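Local coordinates for protein Rio2 kinase (Chaetomium thermophilum, PDB 4GYI) that acts as an atypical RIO-family kinase with an ATPase-dependent role on the maturing pre-40S ribosomal subunit, and probably phosphorylates protein serine and threonine residues, at residues T35-I38 with E39-R43; D213-A216 with L217-R220. All blocks are in the same frame, centred on the assembly; numbering follows the deposited sequence.

Contact 1 of 2, residues T35-I38 with E39-R43; sequences TPLI and EKIAR
Leu37 and Ile41, with Thr35 and Glu39, form a local i to i+4 contact within the short helix 35-42, a helix of about two turns in the N-terminal part of Rio2. Four successive backbone bonds hold it: Glu39 N to Thr35 O, Lys40 N to Pro36 O, Ile41 N to Leu37 O, and Ala42 N to Ile38 O, the last being the shortest at 2.7 Å. Pro36 sits in the first turn, where a proline's missing N-H costs no bond of this ladder.

The side chains add two separate touches. Leu37 turns its CG anti to the backbone N (chi1 175°), and its CD1 lies 3.7 Å from CD1 of Ile41. On the Ile41 side, CG1 also rests close to the backbone, 3.2 Å from Leu37 O. The sequence family and the helices 14-26, 35-42 and 51-60, followed by strands 64-68 and 75-77, are consistent with a winged-helix domain, in which this would be the second helix of the bundle. Ile38 packs on Val19 and Val23 of helix 14-26, while Ala42 meets Ala22 of that helix and Val51 of helix 51-60. Around the helix, Glu39 folds back along the first turn. Its CG is 3.4 Å from Thr35 O, and the extended chain beyond places OE1 3.7 Å from the methyl CG2 of Thr35, the two side chains crossing at a slant. Ala42 O accepts a hydrogen bond from NE of Arg18 of helix 14-26.

Contact 2 of 2, residues D213-A216 with L217-R220; sequences DLIA and LILR
Leu219 reaches back one turn to Ile215 on helix 207-223, which lies in the protein-kinase-like RIO domain where helix E of the C-lobe is found in protein kinases, ahead of the segment carrying the magnesium ligand Asn235. Followed outward, the Leu219 side chain begins with CB 3.6 Å from Ile215 O. CG comes nearer to that same oxygen, at 3.4 Å, because it stands beside the backbone N, opposite the carbonyl carbon (chi1 -64°). CD1 then runs alongside the isoleucine and meets its CG2 at 4.1 Å, the two side chains pointing the same way. Both residues also touch Pro298, so the pair presents a shared apolar flank to that loop, and Leu219 packs on Phe274 as well.

The neighbouring face is more deeply buried. Ile218 places CG1 3.6 Å from Leu214 O, while its CD1 approaches CD1 of Ile215 loosely. Ile218 also lies against Phe231 and Phe274. Leu214 packs on Met198, Pro254 and Phe285, and Leu217 on Ile256, which joins the helix to helix 270-289 and strand 250-256. The nucleotide site lies farther off: the side chain of Leu214 is about 13 Å from the bound ADP.

Every carbonyl of the first half is met by an N-H of the second. Ile215 O takes the N-H of Leu219 almost straight, with an N-H...O angle of 169°. At the end of the segment Arg220 carries its guanidinium away on a fully stretched chain to a cation-pi contact with Phe175, while its backbone N donates to Ala216 O at 2.6 Å.

From the N terminus, the chain reaches contact 1 on helix 35-42, in the N-terminal helical region, then passes through helices 51-60 and 79-92, the first three strands of the antiparallel sheet, the long helix 149-172 and the sheet's last two strands before it arrives at contact 2 on helix 207-223. The two are in series: each joins consecutive turns of a single helix, so neither closes a loop and they neither nest nor cross. The centres of contact 1 and contact 2 are about 53 Å apart, on opposite sides of the chain's centre. Contact 1 thus belongs to the N-terminal helices and contact 2 to the RIO domain, and no part of the fold is shared between them.

Contact 1 of 2, residues T35-I38 with E39-R43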
ATOM      1  N   THR A  35     -31.861  -4.077  -0.960  1.00 52.42           N
ATOM      2  CA  THR A  35     -32.119  -5.120   0.025  1.00 57.83           C
ATOM      3  C   THR A  35     -32.431  -6.509  -0.564  1.00 68.30           C
ATOM      4  O   THR A  35     -31.842  -7.502  -0.131  1.00 67.37           O
ATOM      5  CB  THR A  35     -33.230  -4.689   1.018  1.00 85.99           C
ATOM      6  OG1 THR A  35     -32.891  -3.424   1.603  1.00 83.79           O
ATOM      7  CG2 THR A  35     -33.404  -5.730   2.109  1.00 87.96           C
ATOM      8  N   PRO A  36     -33.344  -6.593  -1.555  1.00 71.53           N
ATOM      9  CA  PRO A  36     -33.619  -7.939  -2.083  1.00 72.77           C
ATOM     10  C   PRO A  36     -32.474  -8.527  -2.918  1.00 71.04           C
ATOM     11  O   PRO A  36     -32.443  -9.738  -3.139  1.00 64.89           O
ATOM     12  CB  PRO A  36     -34.867  -7.730  -2.954  1.00 76.44           C
ATOM     13  CG  PRO A  36     -35.478  -6.463  -2.449  1.00 79.74           C
ATOM     14  CD  PRO A  36     -34.307  -5.609  -2.073  1.00 73.55           C
ATOM     15  N   LEU A  37     -31.549  -7.692  -3.381  1.00 70.04           N
ATOM     16  CA  LEU A  37     -30.364  -8.213  -4.057  1.00 68.32           C
ATOM     17  C   LEU A  37     -29.317  -8.747  -3.059  1.00 59.28           C
ATOM     18  O   LEU A  37     -28.558  -9.664  -3.381  1.00 53.10           O
ATOM     19  CB  LEU A  37     -29.752  -7.160  -4.978  1.00 70.19           C
ATOM     20  CG  LEU A  37     -28.436  -7.552  -5.655  1.00 74.68           C
ATOM     21  CD1 LEU A  37     -28.605  -8.826  -6.465  1.00 72.69           C
ATOM     22  CD2 LEU A  37     -27.919  -6.418  -6.529  1.00 79.04           C
ATOM     23  N   ILE A  38     -29.270  -8.177  -1.856  1.00 60.06           N
ATOM     24  CA  ILE A  38     -28.404  -8.720  -0.810  1.00 63.23           C
ATOM     25  C   ILE A  38     -28.916 -10.115  -0.501  1.00 64.28           C
ATOM     26  O   ILE A  38     -28.146 -11.076  -0.431  1.00 41.44           O
ATOM     27  CB  ILE A  38     -28.498  -7.932   0.512  1.00 63.56           C
ATOM     28  CG1 ILE A  38     -28.591  -6.425   0.266  1.00 62.01           C
ATOM     29  CG2 ILE A  38     -27.351  -8.321   1.461  1.00 58.75           C
ATOM     30  CD1 ILE A  38     -27.299  -5.753   0.006  1.00 56.41           C
ATOM     31  N   GLU A  39     -30.235 -10.207  -0.323  1.00 75.61           N
ATOM     32  CA  GLU A  39     -30.894 -11.468   0.015  1.00 72.97           C
ATOM     33  C   GLU A  39     -30.569 -12.544  -1.010  1.00 65.27           C
ATOM     34  O   GLU A  39     -30.188 -13.655  -0.646  1.00 69.03           O
ATOM     35  CB  GLU A  39     -32.414 -11.288   0.126  1.00 74.20           C
ATOM     36  CG  GLU A  39     -32.877 -10.381   1.261  1.00 81.85           C
ATOM     37  CD  GLU A  39     -34.395 -10.215   1.302  1.00 94.80           C
ATOM     38  OE1 GLU A  39     -34.870  -9.058   1.321  1.00101.18           O
ATOM     39  OE2 GLU A  39     -35.115 -11.238   1.320  1.00 94.36           O
ATOM     40  N   LYS A  40     -30.696 -12.208  -2.289  1.00 52.60           N
ATOM     41  CA  LYS A  40     -30.452 -13.180  -3.346  1.00 55.10           C
ATOM     42  C   LYS A  40     -28.999 -13.648  -3.358  1.00 56.03           C
ATOM     43  O   LYS A  40     -28.728 -14.841  -3.327  1.00 51.86           O
ATOM     44  CB  LYS A  40     -30.840 -12.610  -4.715  1.00 55.94           C
ATOM     45  CG  LYS A  40     -30.199 -13.346  -5.882  1.00 68.13           C
ATOM     46  CD  LYS A  40     -30.998 -13.177  -7.165  1.00 81.18           C
ATOM     47  CE  LYS A  40     -30.232 -13.728  -8.358  1.00 91.54           C
ATOM     48  NZ  LYS A  40     -29.530 -14.998  -8.018  1.00 93.61           N
ATOM     49  N   ILE A  41     -28.065 -12.704  -3.391  1.00 59.86           N
ATOM     50  CA  ILE A  41     -26.645 -13.038  -3.376  1.00 50.45           C
ATOM     51  C   ILE A  41     -26.272 -13.817  -2.114  1.00 51.24           C
ATOM     52  O   ILE A  41     -25.523 -14.794  -2.183  1.00 57.47           O
ATOM     53  CB  ILE A  41     -25.772 -11.771  -3.482  1.00 58.23           C
ATOM     54  CG1 ILE A  41     -26.066 -11.035  -4.786  1.00 60.05           C
ATOM     55  CG2 ILE A  41     -24.291 -12.124  -3.396  1.00 55.73           C
ATOM     56  CD1 ILE A  41     -25.361  -9.713  -4.886  1.00 61.72           C
ATOM     57  N   ALA A  42     -26.814 -13.402  -0.969  1.00 43.31           N
ATOM     58  CA  ALA A  42     -26.507 -14.057   0.312  1.00 50.24           C
ATOM     59  C   ALA A  42     -27.100 -15.457   0.483  1.00 65.73           C
ATOM     60  O   ALA A  42     -26.792 -16.144   1.470  1.00 65.10           O
ATOM     61  CB  ALA A  42     -26.929 -13.173   1.484  1.00 51.70           C
ATOM     62  N   ARG A  43     -27.950 -15.873  -0.455  1.00 72.17           N
ATOM     63  CA  ARG A  43     -28.643 -17.158  -0.337  1.00 74.62           C
ATOM     64  C   ARG A  43     -27.671 -18.332  -0.170  1.00 78.73           C
ATOM     65  O   ARG A  43     -26.903 -18.664  -1.076  1.00 80.12           O
ATOM     66  CB  ARG A  43     -29.634 -17.379  -1.493  1.00 67.45           C
ATOM     67  CG  ARG A  43     -31.097 -17.182  -1.075  1.00 76.67           C
ATOM     68  CD  ARG A  43     -32.025 -16.828  -2.241  1.00 80.19           C
ATOM     69  NE  ARG A  43     -31.930 -17.782  -3.341  1.00 86.76           N
ATOM     70  CZ  ARG A  43     -32.168 -17.477  -4.614  1.00 97.70           C
ATOM     71  NH1 ARG A  43     -32.509 -16.238  -4.953  1.00 97.10           N
ATOM     72  NH2 ARG A  43     -32.062 -18.409  -5.554  1.00103.14           N
TER

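Contact 2 of 2, residues D213-A216 with L217-R220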
ATOM      1  N   ASP A 213      25.401   4.061  -1.669  1.00 36.22           N
ATOM      2  CA  ASP A 213      24.477   2.932  -1.663  1.00 38.86           C
ATOM      3  C   ASP A 213      23.064   3.309  -2.201  1.00 32.66           C
ATOM      4  O   ASP A 213      22.483   2.592  -3.016  1.00 37.31           O
ATOM      5  CB  ASP A 213      24.425   2.275  -0.272  1.00 38.62           C
ATOM      6  CG  ASP A 213      25.661   1.406   0.021  1.00 53.51           C
ATOM      7  OD1 ASP A 213      26.652   1.459  -0.751  1.00 61.06           O
ATOM      8  OD2 ASP A 213      25.647   0.669   1.032  1.00 61.88           O
ATOM      9  N   LEU A 214      22.532   4.445  -1.772  1.00 35.54           N
ATOM     10  CA  LEU A 214      21.210   4.878  -2.239  1.00 27.53           C
ATOM     11  C   LEU A 214      21.201   5.167  -3.737  1.00 32.97           C
ATOM     12  O   LEU A 214      20.254   4.807  -4.446  1.00 34.03           O
ATOM     13  CB  LEU A 214      20.743   6.096  -1.448  1.00 29.24           C
ATOM     14  CG  LEU A 214      20.590   5.787   0.047  1.00 38.00           C
ATOM     15  CD1 LEU A 214      20.286   7.035   0.831  1.00 31.94           C
ATOM     16  CD2 LEU A 214      19.511   4.719   0.279  1.00 31.16           C
ATOM     17  N   ILE A 215      22.267   5.800  -4.217  1.00 34.74           N
ATOM     18  CA  ILE A 215      22.405   6.112  -5.636  1.00 39.38           C
ATOM     19  C   ILE A 215      22.501   4.834  -6.447  1.00 35.65           C
ATOM     20  O   ILE A 215      21.837   4.694  -7.475  1.00 40.00           O
ATOM     21  CB  ILE A 215      23.649   6.983  -5.914  1.00 36.84           C
ATOM     22  CG1 ILE A 215      23.471   8.368  -5.286  1.00 40.13           C
ATOM     23  CG2 ILE A 215      23.899   7.100  -7.408  1.00 37.05           C
ATOM     24  CD1 ILE A 215      22.186   9.096  -5.705  1.00 36.82           C
ATOM     25  N   ALA A 216      23.317   3.888  -5.987  1.00 38.04           N
ATOM     26  CA  ALA A 216      23.372   2.584  -6.651  1.00 34.31           C
ATOM     27  C   ALA A 216      21.970   1.936  -6.720  1.00 36.76           C
ATOM     28  O   ALA A 216      21.599   1.352  -7.739  1.00 40.19           O
ATOM     29  CB  ALA A 216      24.405   1.639  -5.972  1.00 36.64           C
ATOM     30  N   LEU A 217      21.180   2.065  -5.656  1.00 39.35           N
ATOM     31  CA  LEU A 217      19.811   1.546  -5.693  1.00 42.64           C
ATOM     32  C   LEU A 217      18.950   2.178  -6.795  1.00 30.38           C
ATOM     33  O   LEU A 217      18.223   1.473  -7.489  1.00 33.95           O
ATOM     34  CB  LEU A 217      19.102   1.702  -4.343  1.00 37.44           C
ATOM     35  CG  LEU A 217      19.356   0.597  -3.329  1.00 47.99           C
ATOM     36  CD1 LEU A 217      18.582   0.876  -2.058  1.00 39.26           C
ATOM     37  CD2 LEU A 217      18.980  -0.750  -3.915  1.00 45.13           C
ATOM     38  N   ILE A 218      19.010   3.495  -6.934  1.00 32.23           N
ATOM     39  CA  ILE A 218      18.208   4.164  -7.963  1.00 30.86           C
ATOM     40  C   ILE A 218      18.646   3.709  -9.343  1.00 33.39           C
ATOM     41  O   ILE A 218      17.812   3.440 -10.205  1.00 35.84           O
ATOM     42  CB  ILE A 218      18.342   5.671  -7.890  1.00 36.20           C
ATOM     43  CG1 ILE A 218      17.679   6.184  -6.616  1.00 31.83           C
ATOM     44  CG2 ILE A 218      17.727   6.328  -9.148  1.00 32.08           C
ATOM     45  CD1 ILE A 218      18.106   7.597  -6.249  1.00 32.27           C
ATOM     46  N   LEU A 219      19.961   3.597  -9.531  1.00 37.18           N
ATOM     47  CA  LEU A 219      20.506   3.112 -10.783  1.00 43.70           C
ATOM     48  C   LEU A 219      20.186   1.631 -10.991  1.00 43.40           C
ATOM     49  O   LEU A 219      19.860   1.222 -12.098  1.00 41.66           O
ATOM     50  CB  LEU A 219      22.010   3.372 -10.868  1.00 36.99           C
ATOM     51  CG  LEU A 219      22.400   4.858 -10.873  1.00 45.99           C
ATOM     52  CD1 LEU A 219      23.919   5.034 -10.985  1.00 41.25           C
ATOM     53  CD2 LEU A 219      21.700   5.626 -11.995  1.00 44.71           C
ATOM     54  N   ARG A 220      20.248   0.829  -9.933  1.00 39.69           N
ATOM     55  CA  ARG A 220      19.891  -0.583 -10.082  1.00 36.33           C
ATOM     56  C   ARG A 220      18.425  -0.736 -10.473  1.00 37.28           C
ATOM     57  O   ARG A 220      18.099  -1.524 -11.367  1.00 43.64           O
ATOM     58  CB  ARG A 220      20.197  -1.401  -8.822  1.00 38.10           C
ATOM     59  CG  ARG A 220      19.937  -2.891  -9.020  1.00 38.67           C
ATOM     60  CD  ARG A 220      20.349  -3.747  -7.818  1.00 38.26           C
ATOM     61  NE  ARG A 220      20.012  -5.148  -8.069  1.00 51.25           N
ATOM     62  CZ  ARG A 220      19.755  -6.062  -7.131  1.00 58.47           C
ATOM     63  NH1 ARG A 220      19.799  -5.757  -5.832  1.00 39.55           N
ATOM     64  NH2 ARG A 220      19.452  -7.299  -7.504  1.00 63.54           N
TER